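Local coordinates for DNA polymerase III, gamma subunit-related protein (Thermotoga maritima, PDB 2GNO) that probably binds DNA, being a gamma-subunit-related protein of the DNA polymerase III family with an AAA+-like fold, at residues V267-S272 and L287-A292; E92-Q97 and I115-R120; I55-E60 and I64-T69; R68-F73 and V86-C91. All coordinates share one frame; numbering follows the deposited sequence.

Contact 1: residues V267-S272 and L287-A292; sequences VSFLDS and LMNILA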
loop_
_atom_site.group_PDB
_atom_site.type_symbol
_atom_site.label_atom_id
_atom_site.label_comp_id
_atom_site.label_asym_id
_atom_site.label_seq_id
_atom_site.Cartn_x
_atom_site.Cartn_y
_atom_site.Cartn_z
ATOM N N VAL A 267 9.850 -21.386 3.499
ATOM C CA VAL A 267 8.647 -20.714 2.984
ATOM C C VAL A 267 7.539 -20.746 4.014
ATOM O O VAL A 267 6.859 -19.737 4.202
ATOM C CB VAL A 267 8.113 -21.363 1.679
ATOM C CG1 VAL A 267 6.735 -20.821 1.269
ATOM C CG2 VAL A 267 9.053 -21.128 0.585
ATOM N N SER A 268 7.346 -21.905 4.661
ATOM C CA SER A 268 6.318 -22.057 5.699
ATOM C C SER A 268 6.552 -21.110 6.855
ATOM O O SER A 268 5.598 -20.574 7.404
ATOM C CB SER A 268 6.246 -23.498 6.215
ATOM O OG SER A 268 5.787 -24.349 5.190
ATOM N N PHE A 269 7.820 -20.920 7.219
ATOM C CA PHE A 269 8.206 -19.990 8.283
ATOM C C PHE A 269 7.939 -18.547 7.833
ATOM O O PHE A 269 7.269 -17.795 8.536
ATOM C CB PHE A 269 9.671 -20.205 8.660
ATOM C CG PHE A 269 10.209 -19.215 9.651
ATOM C CD1 PHE A 269 9.909 -19.336 10.999
ATOM C CD2 PHE A 269 11.079 -18.198 9.246
ATOM C CE1 PHE A 269 10.434 -18.431 11.922
ATOM C CE2 PHE A 269 11.589 -17.291 10.163
ATOM C CZ PHE A 269 11.279 -17.417 11.498
ATOM N N LEU A 270 8.413 -18.183 6.645
ATOM C CA LEU A 270 8.199 -16.834 6.084
ATOM C C LEU A 270 6.704 -16.503 5.958
ATOM O O LEU A 270 6.283 -15.411 6.375
ATOM C CB LEU A 270 8.927 -16.692 4.736
ATOM C CG LEU A 270 10.467 -16.714 4.766
ATOM C CD1 LEU A 270 11.060 -16.943 3.373
ATOM C CD2 LEU A 270 11.024 -15.476 5.391
ATOM N N ASP A 271 5.905 -17.439 5.425
ATOM C CA ASP A 271 4.439 -17.236 5.307
ATOM C C ASP A 271 3.790 -16.996 6.667
ATOM O O ASP A 271 2.881 -16.172 6.780
ATOM C CB ASP A 271 3.699 -18.432 4.654
ATOM C CG ASP A 271 3.838 -18.498 3.132
ATOM O OD1 ASP A 271 4.276 -17.526 2.478
ATOM O OD2 ASP A 271 3.446 -19.547 2.574
ATOM N N SER A 272 4.236 -17.743 7.673
ATOM C CA SER A 272 3.721 -17.623 9.041
ATOM C C SER A 272 3.966 -16.262 9.680
ATOM O O SER A 272 3.078 -15.755 10.362
ATOM C CB SER A 272 4.304 -18.716 9.944
ATOM O OG SER A 272 3.859 -19.991 9.519
ATOM N N LEU A 287 14.032 -11.512 12.858
ATOM C CA LEU A 287 14.836 -10.795 11.856
ATOM C C LEU A 287 16.083 -11.612 11.503
ATOM O O LEU A 287 16.383 -11.811 10.348
ATOM C CB LEU A 287 15.210 -9.393 12.350
ATOM C CG LEU A 287 15.939 -8.455 11.354
ATOM C CD1 LEU A 287 15.078 -8.150 10.163
ATOM C CD2 LEU A 287 16.306 -7.165 12.041
HETATM N N MSE A 288 16.764 -12.130 12.522
HETATM C CA MSE A 288 17.934 -12.964 12.341
HETATM C C MSE A 288 17.653 -14.145 11.441
HETATM O O MSE A 288 18.423 -14.434 10.531
HETATM C CB MSE A 288 18.391 -13.533 13.684
HETATM C CG MSE A 288 19.685 -14.285 13.567
HETATM SE SE MSE A 288 20.221 -14.937 15.255
HETATM C CE MSE A 288 18.947 -16.408 15.528
ATOM N N ASN A 289 16.542 -14.822 11.706
ATOM C CA ASN A 289 16.160 -15.994 10.930
ATOM C C ASN A 289 15.797 -15.697 9.472
ATOM O O ASN A 289 16.244 -16.423 8.618
ATOM C CB ASN A 289 15.058 -16.782 11.650
ATOM C CG ASN A 289 15.554 -17.483 12.935
ATOM O OD1 ASN A 289 16.662 -18.028 12.994
ATOM N ND2 ASN A 289 14.686 -17.549 13.927
ATOM N N ILE A 290 15.008 -14.657 9.192
ATOM C CA ILE A 290 14.632 -14.346 7.794
ATOM C C ILE A 290 15.870 -13.945 6.973
ATOM O O ILE A 290 16.039 -14.377 5.838
ATOM C CB ILE A 290 13.490 -13.278 7.671
ATOM C CG1 ILE A 290 13.918 -11.860 8.090
ATOM C CG2 ILE A 290 12.255 -13.723 8.460
ATOM C CD1 ILE A 290 12.839 -10.804 7.897
ATOM N N LEU A 291 16.719 -13.119 7.566
ATOM C CA LEU A 291 17.951 -12.656 6.936
ATOM C C LEU A 291 18.915 -13.800 6.682
ATOM O O LEU A 291 19.555 -13.836 5.618
ATOM C CB LEU A 291 18.626 -11.588 7.792
ATOM C CG LEU A 291 17.940 -10.250 7.888
ATOM C CD1 LEU A 291 18.674 -9.371 8.885
ATOM C CD2 LEU A 291 17.874 -9.561 6.526
ATOM N N ALA A 292 19.026 -14.717 7.644
ATOM C CA ALA A 292 19.873 -15.897 7.491
ATOM C C ALA A 292 19.309 -16.759 6.383
ATOM O O ALA A 292 20.069 -17.272 5.575
ATOM C CB ALA A 292 19.960 -16.699 8.782
#
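Phe269, Leu270, Asn289 and Ile290 bring helix 261-274 against helix 283-298 through apolar contact. The methyl branch CG2 of Ile290 is the shared point of contact: Leu270 CD2 meets it at 3.7 Å, and Phe269 CE2 lies 4.0 Å from the same CG2. Leu270 starts off at an angle to the neighbouring helix and turns its CD2 end inward, whereas the end of Ile290 leads away from the partner helix, and this side chain also touches Thr249 and Ile252 on helix 239-254.

The pair belongs to the all-helical C-terminal domain of gamma-related proteins. Here segments 267-272 and 287-292 run closer to antiparallel than to parallel (135° between their directions), their axes approaching to 11.0 Å.

The amide residue contributes through its aliphatic carbon. With CG of Phe269 anti to the backbone N (chi1 174°), the ring swings across to Asn289, whose CB is 3.8 Å from Phe269 CE2. Ring and amide planes stand 80° apart, nearly perpendicular.

No hydrogen bond crosses between the two segments. Within 267-272, Ser272 OG donates to Ser268 O at 2.8 Å, and Ser272 N reaches this oxygen from the opposite face of its carbonyl plane, giving the single acceptor two donors from one residue.

Contact 2: residues E92-Q97 and I115-R120; sequences ERMTQQ and IVLNTR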
loop_
_atom_site.group_PDB
_atom_site.type_symbol
_atom_site.label_atom_id
_atom_site.label_comp_id
_atom_site.label_asym_id
_atom_site.label_seq_id
_atom_site.Cartn_x
_atom_site.Cartn_y
_atom_site.Cartn_z
ATOM N N GLU A 92 -12.259 -1.692 5.289
ATOM C CA GLU A 92 -12.525 -2.879 6.122
ATOM C C GLU A 92 -12.018 -2.641 7.546
ATOM O O GLU A 92 -12.416 -3.354 8.482
ATOM C CB GLU A 92 -11.899 -4.167 5.562
ATOM C CG GLU A 92 -10.343 -4.316 5.562
ATOM C CD GLU A 92 -9.581 -3.466 4.571
ATOM O OE1 GLU A 92 -10.197 -2.692 3.799
ATOM O OE2 GLU A 92 -8.337 -3.594 4.561
ATOM N N ARG A 93 -11.109 -1.671 7.692
ATOM C CA ARG A 93 -10.584 -1.257 8.979
ATOM C C ARG A 93 -11.645 -0.598 9.885
ATOM O O ARG A 93 -11.362 -0.352 11.063
ATOM C CB ARG A 93 -9.399 -0.316 8.797
ATOM C CG ARG A 93 -8.147 -0.959 8.193
ATOM C CD ARG A 93 -7.011 0.062 8.169
ATOM N NE ARG A 93 -7.334 1.181 7.274
ATOM C CZ ARG A 93 -6.660 2.327 7.173
ATOM N NH1 ARG A 93 -5.599 2.595 7.903
ATOM N NH2 ARG A 93 -7.067 3.235 6.307
HETATM N N MSE A 94 -12.829 -0.265 9.351
HETATM C CA MSE A 94 -13.874 0.313 10.157
HETATM C C MSE A 94 -14.285 -0.596 11.302
HETATM O O MSE A 94 -14.375 -1.805 11.134
HETATM C CB MSE A 94 -15.124 0.650 9.341
HETATM C CG MSE A 94 -14.976 1.844 8.417
HETATM SE SE MSE A 94 -16.643 2.178 7.509
HETATM C CE MSE A 94 -16.039 3.574 6.318
ATOM N N THR A 95 -14.523 0.009 12.463
ATOM C CA THR A 95 -14.961 -0.706 13.645
ATOM C C THR A 95 -16.460 -0.889 13.499
ATOM O O THR A 95 -17.073 -0.283 12.616
ATOM C CB THR A 95 -14.720 0.112 14.941
ATOM O OG1 THR A 95 -15.475 1.336 14.900
ATOM C CG2 THR A 95 -13.243 0.430 15.130
ATOM N N GLN A 96 -17.052 -1.716 14.366
ATOM C CA GLN A 96 -18.508 -1.945 14.357
ATOM C C GLN A 96 -19.267 -0.646 14.651
ATOM O O GLN A 96 -20.337 -0.402 14.078
ATOM C CB GLN A 96 -18.907 -2.997 15.411
ATOM C CG GLN A 96 -18.414 -4.413 15.165
ATOM C CD GLN A 96 -19.114 -5.135 14.008
ATOM O OE1 GLN A 96 -20.014 -4.596 13.356
ATOM N NE2 GLN A 96 -18.709 -6.380 13.772
ATOM N N GLN A 97 -18.702 0.180 15.537
ATOM C CA GLN A 97 -19.305 1.466 15.896
ATOM C C GLN A 97 -19.238 2.426 14.724
ATOM O O GLN A 97 -20.216 3.133 14.458
ATOM C CB GLN A 97 -18.655 2.101 17.133
ATOM C CG GLN A 97 -18.975 1.426 18.465
ATOM C CD GLN A 97 -18.454 0.006 18.616
ATOM O OE1 GLN A 97 -17.468 -0.397 17.984
ATOM N NE2 GLN A 97 -19.110 -0.760 19.480
ATOM N N ILE A 115 -19.295 9.320 -1.855
ATOM C CA ILE A 115 -18.451 8.689 -0.850
ATOM C C ILE A 115 -17.721 7.594 -1.597
ATOM O O ILE A 115 -18.366 6.749 -2.233
ATOM C CB ILE A 115 -19.237 8.131 0.341
ATOM C CG1 ILE A 115 -20.051 9.255 1.013
ATOM C CG2 ILE A 115 -18.260 7.476 1.319
ATOM C CD1 ILE A 115 -20.966 8.777 2.166
ATOM N N VAL A 116 -16.384 7.641 -1.562
ATOM C CA VAL A 116 -15.542 6.678 -2.264
ATOM C C VAL A 116 -14.743 5.872 -1.247
ATOM O O VAL A 116 -13.737 6.316 -0.735
ATOM C CB VAL A 116 -14.552 7.389 -3.220
ATOM C CG1 VAL A 116 -13.872 6.340 -4.153
ATOM C CG2 VAL A 116 -15.297 8.423 -4.060
ATOM N N LEU A 117 -15.222 4.675 -0.955
ATOM C CA LEU A 117 -14.563 3.776 -0.058
ATOM C C LEU A 117 -13.701 2.883 -0.934
ATOM O O LEU A 117 -13.988 2.721 -2.127
ATOM C CB LEU A 117 -15.595 2.888 0.637
ATOM C CG LEU A 117 -16.758 3.520 1.403
ATOM C CD1 LEU A 117 -17.592 2.439 2.068
ATOM C CD2 LEU A 117 -16.271 4.434 2.425
ATOM N N ASN A 118 -12.625 2.338 -0.383
ATOM C CA ASN A 118 -11.808 1.380 -1.135
ATOM C C ASN A 118 -11.281 0.278 -0.227
ATOM O O ASN A 118 -11.059 0.472 0.977
ATOM C CB ASN A 118 -10.727 2.022 -2.031
ATOM C CG ASN A 118 -9.661 2.756 -1.256
ATOM O OD1 ASN A 118 -8.877 2.151 -0.557
ATOM N ND2 ASN A 118 -9.567 4.070 -1.462
ATOM N N THR A 119 -11.114 -0.890 -0.822
ATOM C CA THR A 119 -10.651 -2.076 -0.106
ATOM C C THR A 119 -10.279 -3.130 -1.124
ATOM O O THR A 119 -10.634 -3.036 -2.294
ATOM C CB THR A 119 -11.759 -2.687 0.800
ATOM O OG1 THR A 119 -11.221 -3.736 1.611
ATOM C CG2 THR A 119 -12.938 -3.258 -0.028
ATOM N N ARG A 120 -9.566 -4.134 -0.663
ATOM C CA ARG A 120 -9.145 -5.262 -1.499
ATOM C C ARG A 120 -9.846 -6.560 -1.040
ATOM O O ARG A 120 -9.627 -7.614 -1.621
ATOM C CB ARG A 120 -7.638 -5.423 -1.311
ATOM C CG ARG A 120 -6.782 -4.165 -1.639
ATOM C CD ARG A 120 -5.371 -4.362 -1.154
ATOM N NE ARG A 120 -4.804 -5.594 -1.716
ATOM C CZ ARG A 120 -3.731 -6.249 -1.253
ATOM N NH1 ARG A 120 -3.063 -5.842 -0.166
ATOM N NH2 ARG A 120 -3.337 -7.364 -1.871
#
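Glu92 and Thr119, joined by a hydrogen bond, and Met94 and Leu117, in apolar contact, form a buried two-part junction between the connection that follows strand 84-88 and the central parallel strand 113-119. Leu117 and Thr119 lie in the C-terminal part of that strand, which is flanked in the sheet by 84-88 and 19-24; Glu92 and Met94 come from the connection.

The polar half depends on a bent glutamate. Its CG lies between the backbone N and the carbonyl carbon (chi1 69°), and a second bend at chi2 brings the carboxylate back to the strand. Thr119 OG1 then donates to Glu92 OE1 over a short 2.6 Å, arriving from above the carboxylate, 62° out of its plane. The hydroxyl is also bonded to the backbone N of Arg121, while Tyr124 and Leu125 pack against Glu92.

The apolar half lies further back along the strand. Met94, present as selenomethionine, is extended beyond CG and sends its terminal CE to 4.0 Å from Leu117 CD2, the two side chains crossing at about a right angle. Ile67 and Phe102 also touch Met94. One residue on, Thr95 stands at the N-cap of helix 96-101 and holds the backbone N of Ala98 with its OG1.

Chemically, the threonine hydroxyl has both roles filled: its proton goes to the carboxylate and its oxygen faces a backbone N-H. That pairing fixes the hydroxyl's rotation and is consistent with an ionised Glu92.

Contact 3: residues I55-E60 and I64-T69; sequences IDPEGE and IDDIRT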
loop_
_atom_site.group_PDB
_atom_site.type_symbol
_atom_site.label_atom_id
_atom_site.label_comp_id
_atom_site.label_asym_id
_atom_site.label_seq_id
_atom_site.Cartn_x
_atom_site.Cartn_y
_atom_site.Cartn_z
ATOM N N ILE A 55 -9.720 10.045 4.323
ATOM C CA ILE A 55 -9.662 9.386 5.624
ATOM C C ILE A 55 -8.711 8.218 5.463
ATOM O O ILE A 55 -8.962 7.322 4.660
ATOM C CB ILE A 55 -11.048 8.937 6.115
ATOM C CG1 ILE A 55 -11.921 10.160 6.457
ATOM C CG2 ILE A 55 -10.948 8.043 7.343
ATOM C CD1 ILE A 55 -11.484 10.983 7.710
ATOM N N ASP A 56 -7.615 8.246 6.216
ATOM C CA ASP A 56 -6.598 7.189 6.157
ATOM C C ASP A 56 -5.734 7.235 7.446
ATOM O O ASP A 56 -4.620 7.737 7.425
ATOM C CB ASP A 56 -5.730 7.442 4.922
ATOM C CG ASP A 56 -4.766 6.308 4.604
ATOM O OD1 ASP A 56 -4.966 5.160 5.017
ATOM O OD2 ASP A 56 -3.803 6.572 3.879
ATOM N N PRO A 57 -6.262 6.751 8.580
ATOM C CA PRO A 57 -5.474 6.787 9.830
ATOM C C PRO A 57 -4.175 5.983 9.738
ATOM O O PRO A 57 -4.091 5.074 8.925
ATOM C CB PRO A 57 -6.406 6.168 10.869
ATOM C CG PRO A 57 -7.534 5.595 10.149
ATOM C CD PRO A 57 -7.601 6.176 8.780
ATOM N N GLU A 58 -3.171 6.340 10.534
ATOM C CA GLU A 58 -1.874 5.630 10.518
ATOM C C GLU A 58 -1.897 4.180 11.010
ATOM O O GLU A 58 -1.014 3.406 10.637
ATOM C CB GLU A 58 -0.802 6.388 11.313
ATOM C CG GLU A 58 -0.325 7.691 10.688
ATOM C CD GLU A 58 0.772 8.380 11.497
ATOM O OE1 GLU A 58 1.080 7.947 12.630
ATOM O OE2 GLU A 58 1.334 9.372 10.996
ATOM N N GLY A 59 -2.872 3.814 11.841
ATOM C CA GLY A 59 -2.963 2.452 12.386
ATOM C C GLY A 59 -3.798 1.498 11.561
ATOM O O GLY A 59 -3.991 1.724 10.385
ATOM N N GLU A 60 -4.319 0.456 12.213
ATOM C CA GLU A 60 -5.158 -0.585 11.590
ATOM C C GLU A 60 -6.668 -0.450 11.870
ATOM O O GLU A 60 -7.411 -1.391 11.585
ATOM C CB GLU A 60 -4.696 -1.978 12.075
ATOM N N ILE A 64 -15.177 5.486 15.133
ATOM C CA ILE A 64 -16.393 6.301 15.090
ATOM C C ILE A 64 -16.068 7.804 15.053
ATOM O O ILE A 64 -16.852 8.569 14.503
ATOM C CB ILE A 64 -17.413 5.938 16.237
ATOM C CG1 ILE A 64 -18.755 6.674 16.045
ATOM C CG2 ILE A 64 -16.841 6.210 17.631
ATOM C CD1 ILE A 64 -19.854 6.209 16.986
ATOM N N ASP A 65 -14.914 8.201 15.598
ATOM C CA ASP A 65 -14.478 9.583 15.588
ATOM C C ASP A 65 -14.207 9.993 14.127
ATOM O O ASP A 65 -14.557 11.109 13.737
ATOM C CB ASP A 65 -13.218 9.757 16.440
ATOM C CG ASP A 65 -12.928 11.220 16.806
ATOM O OD1 ASP A 65 -13.766 12.119 16.564
ATOM O OD2 ASP A 65 -11.852 11.463 17.387
ATOM N N ASP A 66 -13.569 9.111 13.339
ATOM C CA ASP A 66 -13.324 9.381 11.910
ATOM C C ASP A 66 -14.650 9.514 11.186
ATOM O O ASP A 66 -14.766 10.331 10.288
ATOM C CB ASP A 66 -12.481 8.298 11.224
ATOM C CG ASP A 66 -11.075 8.204 11.773
ATOM O OD1 ASP A 66 -10.415 9.251 11.944
ATOM O OD2 ASP A 66 -10.622 7.068 12.014
ATOM N N ILE A 67 -15.662 8.742 11.582
ATOM C CA ILE A 67 -16.981 8.831 10.948
ATOM C C ILE A 67 -17.659 10.163 11.317
ATOM O O ILE A 67 -18.353 10.748 10.495
ATOM C CB ILE A 67 -17.866 7.617 11.268
ATOM C CG1 ILE A 67 -17.161 6.303 10.848
ATOM C CG2 ILE A 67 -19.237 7.725 10.588
ATOM C CD1 ILE A 67 -16.653 6.219 9.426
ATOM N N ARG A 68 -17.458 10.648 12.532
ATOM C CA ARG A 68 -18.029 11.942 12.897
ATOM C C ARG A 68 -17.418 13.024 12.017
ATOM O O ARG A 68 -18.143 13.870 11.535
ATOM C CB ARG A 68 -17.836 12.273 14.365
ATOM C CG ARG A 68 -18.638 11.394 15.277
ATOM C CD ARG A 68 -18.571 11.886 16.692
ATOM N NE ARG A 68 -19.173 10.914 17.606
ATOM C CZ ARG A 68 -18.524 10.003 18.347
ATOM N NH1 ARG A 68 -17.183 9.898 18.359
ATOM N NH2 ARG A 68 -19.239 9.193 19.126
ATOM N N THR A 69 -16.102 12.953 11.791
ATOM C CA THR A 69 -15.394 13.904 10.937
ATOM C C THR A 69 -16.008 13.953 9.564
ATOM O O THR A 69 -16.282 15.027 9.058
ATOM C CB THR A 69 -13.905 13.582 10.798
ATOM O OG1 THR A 69 -13.320 13.538 12.107
ATOM C CG2 THR A 69 -13.190 14.682 9.977
#
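Ile55 carries CG2 anti to its own N and CG1 beside that N (chi1 -69°), while Asp66 places its CG beside the backbone N and anti to the carbonyl carbon (chi1 -64°). These rotations turn the isoleucine methyl and the aspartate CB to one another, 4.2 Å from Ile55 CG2 to Asp66 CB, and bring the carboxylate to the proline. There the two side chains cross at a slant, with Pro57 CG 3.9 Å from Asp66 OD2.

No hydrogen bond spans the contact; loop and helix meet by packing alone. Ile55 ends edge strand 52-55, and the chain then loops round to enter helix 64-74, so this is the first connection of a beta-alpha-beta crossover. The loop has its own polar support: Arg93 bonds to Pro57 O and Gly59 O and forms a salt bridge with Asp56, which also pairs with Arg32.

Asp66 therefore has a divided role. Its CB packs on Ile55 and its OD2 lies beside Pro57 CG, yet OD2 also bonds to the backbone N of Gly63, just ahead of the helix. A carboxylate so near a helix N-terminus would probably be favoured by the helix dipole and kept in its charged form.

Contact 4: residues R68-F73 and V86-C91; sequences RTIKDF and VIVHDC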
loop_
_atom_site.group_PDB
_atom_site.type_symbol
_atom_site.label_atom_id
_atom_site.label_comp_id
_atom_site.label_asym_id
_atom_site.label_seq_id
_atom_site.Cartn_x
_atom_site.Cartn_y
_atom_site.Cartn_z
ATOM N N ARG A 68 -17.458 10.648 12.532
ATOM C CA ARG A 68 -18.029 11.942 12.897
ATOM C C ARG A 68 -17.418 13.024 12.017
ATOM O O ARG A 68 -18.143 13.870 11.535
ATOM C CB ARG A 68 -17.836 12.273 14.365
ATOM C CG ARG A 68 -18.638 11.394 15.277
ATOM C CD ARG A 68 -18.571 11.886 16.692
ATOM N NE ARG A 68 -19.173 10.914 17.606
ATOM C CZ ARG A 68 -18.524 10.003 18.347
ATOM N NH1 ARG A 68 -17.183 9.898 18.359
ATOM N NH2 ARG A 68 -19.239 9.193 19.126
ATOM N N THR A 69 -16.102 12.953 11.791
ATOM C CA THR A 69 -15.394 13.904 10.937
ATOM C C THR A 69 -16.008 13.953 9.564
ATOM O O THR A 69 -16.282 15.027 9.058
ATOM C CB THR A 69 -13.905 13.582 10.798
ATOM O OG1 THR A 69 -13.320 13.538 12.107
ATOM C CG2 THR A 69 -13.190 14.682 9.977
ATOM N N ILE A 70 -16.240 12.779 8.989
ATOM C CA ILE A 70 -16.841 12.648 7.677
ATOM C C ILE A 70 -18.251 13.268 7.656
ATOM O O ILE A 70 -18.589 14.016 6.725
ATOM C CB ILE A 70 -16.955 11.159 7.266
ATOM C CG1 ILE A 70 -15.561 10.501 7.087
ATOM C CG2 ILE A 70 -17.738 11.040 5.954
ATOM C CD1 ILE A 70 -15.571 8.973 6.977
ATOM N N LYS A 71 -19.075 12.918 8.641
ATOM C CA LYS A 71 -20.451 13.447 8.699
ATOM C C LYS A 71 -20.505 14.982 8.796
ATOM O O LYS A 71 -21.366 15.597 8.176
ATOM C CB LYS A 71 -21.270 12.770 9.811
ATOM C CG LYS A 71 -21.566 11.284 9.537
ATOM C CD LYS A 71 -22.534 10.626 10.546
ATOM C CE LYS A 71 -22.043 10.635 11.991
ATOM N NZ LYS A 71 -22.988 9.900 12.915
ATOM N N ASP A 72 -19.583 15.594 9.543
ATOM C CA ASP A 72 -19.531 17.066 9.665
ATOM C C ASP A 72 -19.152 17.678 8.315
ATOM O O ASP A 72 -19.762 18.656 7.884
ATOM C CB ASP A 72 -18.522 17.513 10.722
ATOM C CG ASP A 72 -18.628 19.024 11.044
ATOM N N PHE A 73 -18.167 17.061 7.646
ATOM C CA PHE A 73 -17.683 17.496 6.340
ATOM C C PHE A 73 -18.801 17.414 5.295
ATOM O O PHE A 73 -18.979 18.355 4.516
ATOM C CB PHE A 73 -16.463 16.649 5.933
ATOM C CG PHE A 73 -15.891 16.973 4.568
ATOM C CD1 PHE A 73 -15.012 18.047 4.398
ATOM C CD2 PHE A 73 -16.178 16.172 3.480
ATOM C CE1 PHE A 73 -14.471 18.329 3.153
ATOM C CE2 PHE A 73 -15.648 16.450 2.242
ATOM C CZ PHE A 73 -14.799 17.538 2.077
ATOM N N VAL A 86 -15.672 12.167 -0.429
ATOM C CA VAL A 86 -15.017 11.636 0.757
ATOM C C VAL A 86 -14.332 10.346 0.329
ATOM O O VAL A 86 -14.984 9.472 -0.211
ATOM C CB VAL A 86 -15.990 11.332 1.924
ATOM C CG1 VAL A 86 -15.255 10.631 3.068
ATOM C CG2 VAL A 86 -16.640 12.590 2.414
ATOM N N ILE A 87 -13.022 10.233 0.582
ATOM C CA ILE A 87 -12.252 9.049 0.243
ATOM C C ILE A 87 -11.864 8.329 1.532
ATOM O O ILE A 87 -11.275 8.938 2.417
ATOM C CB ILE A 87 -11.023 9.414 -0.569
ATOM C CG1 ILE A 87 -11.451 10.133 -1.862
ATOM C CG2 ILE A 87 -10.227 8.166 -0.906
ATOM C CD1 ILE A 87 -10.370 10.923 -2.481
ATOM N N VAL A 88 -12.239 7.060 1.655
ATOM C CA VAL A 88 -11.904 6.269 2.860
ATOM C C VAL A 88 -11.066 5.109 2.349
ATOM O O VAL A 88 -11.595 4.204 1.718
ATOM C CB VAL A 88 -13.136 5.730 3.563
ATOM C CG1 VAL A 88 -12.737 4.983 4.865
ATOM C CG2 VAL A 88 -14.119 6.869 3.846
ATOM N N HIS A 89 -9.767 5.142 2.626
ATOM C CA HIS A 89 -8.866 4.089 2.142
ATOM C C HIS A 89 -8.887 2.849 3.006
ATOM O O HIS A 89 -8.894 2.971 4.230
ATOM C CB HIS A 89 -7.430 4.587 2.091
ATOM C CG HIS A 89 -7.199 5.703 1.110
ATOM N ND1 HIS A 89 -7.454 5.564 -0.233
ATOM C CD2 HIS A 89 -6.594 6.902 1.247
ATOM C CE1 HIS A 89 -7.109 6.667 -0.865
ATOM N NE2 HIS A 89 -6.565 7.490 0.007
ATOM N N ASP A 90 -8.900 1.664 2.397
ATOM C CA ASP A 90 -8.893 0.399 3.161
ATOM C C ASP A 90 -9.976 0.381 4.251
ATOM O O ASP A 90 -9.700 0.134 5.431
ATOM C CB ASP A 90 -7.470 0.159 3.680
ATOM C CG ASP A 90 -6.487 -0.145 2.551
ATOM O OD1 ASP A 90 -6.815 -0.980 1.677
ATOM O OD2 ASP A 90 -5.364 0.390 2.558
ATOM N N CYS A 91 -11.221 0.555 3.797
ATOM C CA CYS A 91 -12.405 0.675 4.657
ATOM C C CYS A 91 -12.835 -0.510 5.527
ATOM O O CYS A 91 -13.681 -0.331 6.428
ATOM C CB CYS A 91 -13.596 1.178 3.852
ATOM S SG CYS A 91 -14.035 -0.007 2.638
#
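Val86 pushes its forked side chain into the hollow between Ile70 and Phe73, two residues about one helical turn apart on the same flank of helix 64-74. The two prongs share the isoleucine: Ile70 CG2 sits 3.8 Å from Val86 CG1 and also reaches Val86 CG2. That second prong meets the aromatic as well, with Phe73 CD2 lying 3.8 Å from Val86 CG2. The phenylalanine and the valine slide past each other in opposite directions, the methyl coming up to the ring obliquely.

Ile70 is itself a bump with two arms. Its CG1 lies beside the backbone N (chi1 -65°) and its CG2 opposite that N, which sets CG2 over Val86. CG1 rests on Val86 too, and the terminal methyl alone goes on to the next valine, with Ile70 CD1 4.0 Å from Val88 CG2 and the two side chains crossing at about a right angle. Together the isoleucine branches reach both Val86 and Val88.

Other elements close the packing around them. Ile55 and Phe102 touch Ile70, Leu53 touches Phe73, and Leu117 and Met94 lie against Val88. Phe73 also makes a cation-pi contact with Lys84.

The helical segment 68-73 and the strand segment 86-88 lie nearly antiparallel, 165° between their directions and 10.4 Å between axes. This is the packing of a beta-alpha-beta crossover, in which helix 64-74 links parallel strands 52-55 and 84-88 in the P-loop-NTPase-like sheet of AAA+ relatives.

Along the chain the order is contact 3, contact 4, contact 2 and, much later, contact 1. The first three lie together in the AAA+-like part, their centres 7 to 10 Å apart, built on one five-stranded parallel sheet. Contacts 3 and 4 both use helix 64-74, set against the end of strand 52-55 and its loop in one and against neighbouring strand 84-88 in the other; contact 2 continues to strand 113-119, where Val116 N meets Val86 O at 2.7 Å. Arg93 also ties 92-97 to the loop of contact 3. Contact 1, 31 to 37 Å away by centres, touches none of them. The four thus fall in two parts, sheet-based and C-terminal helical, each with its own packing.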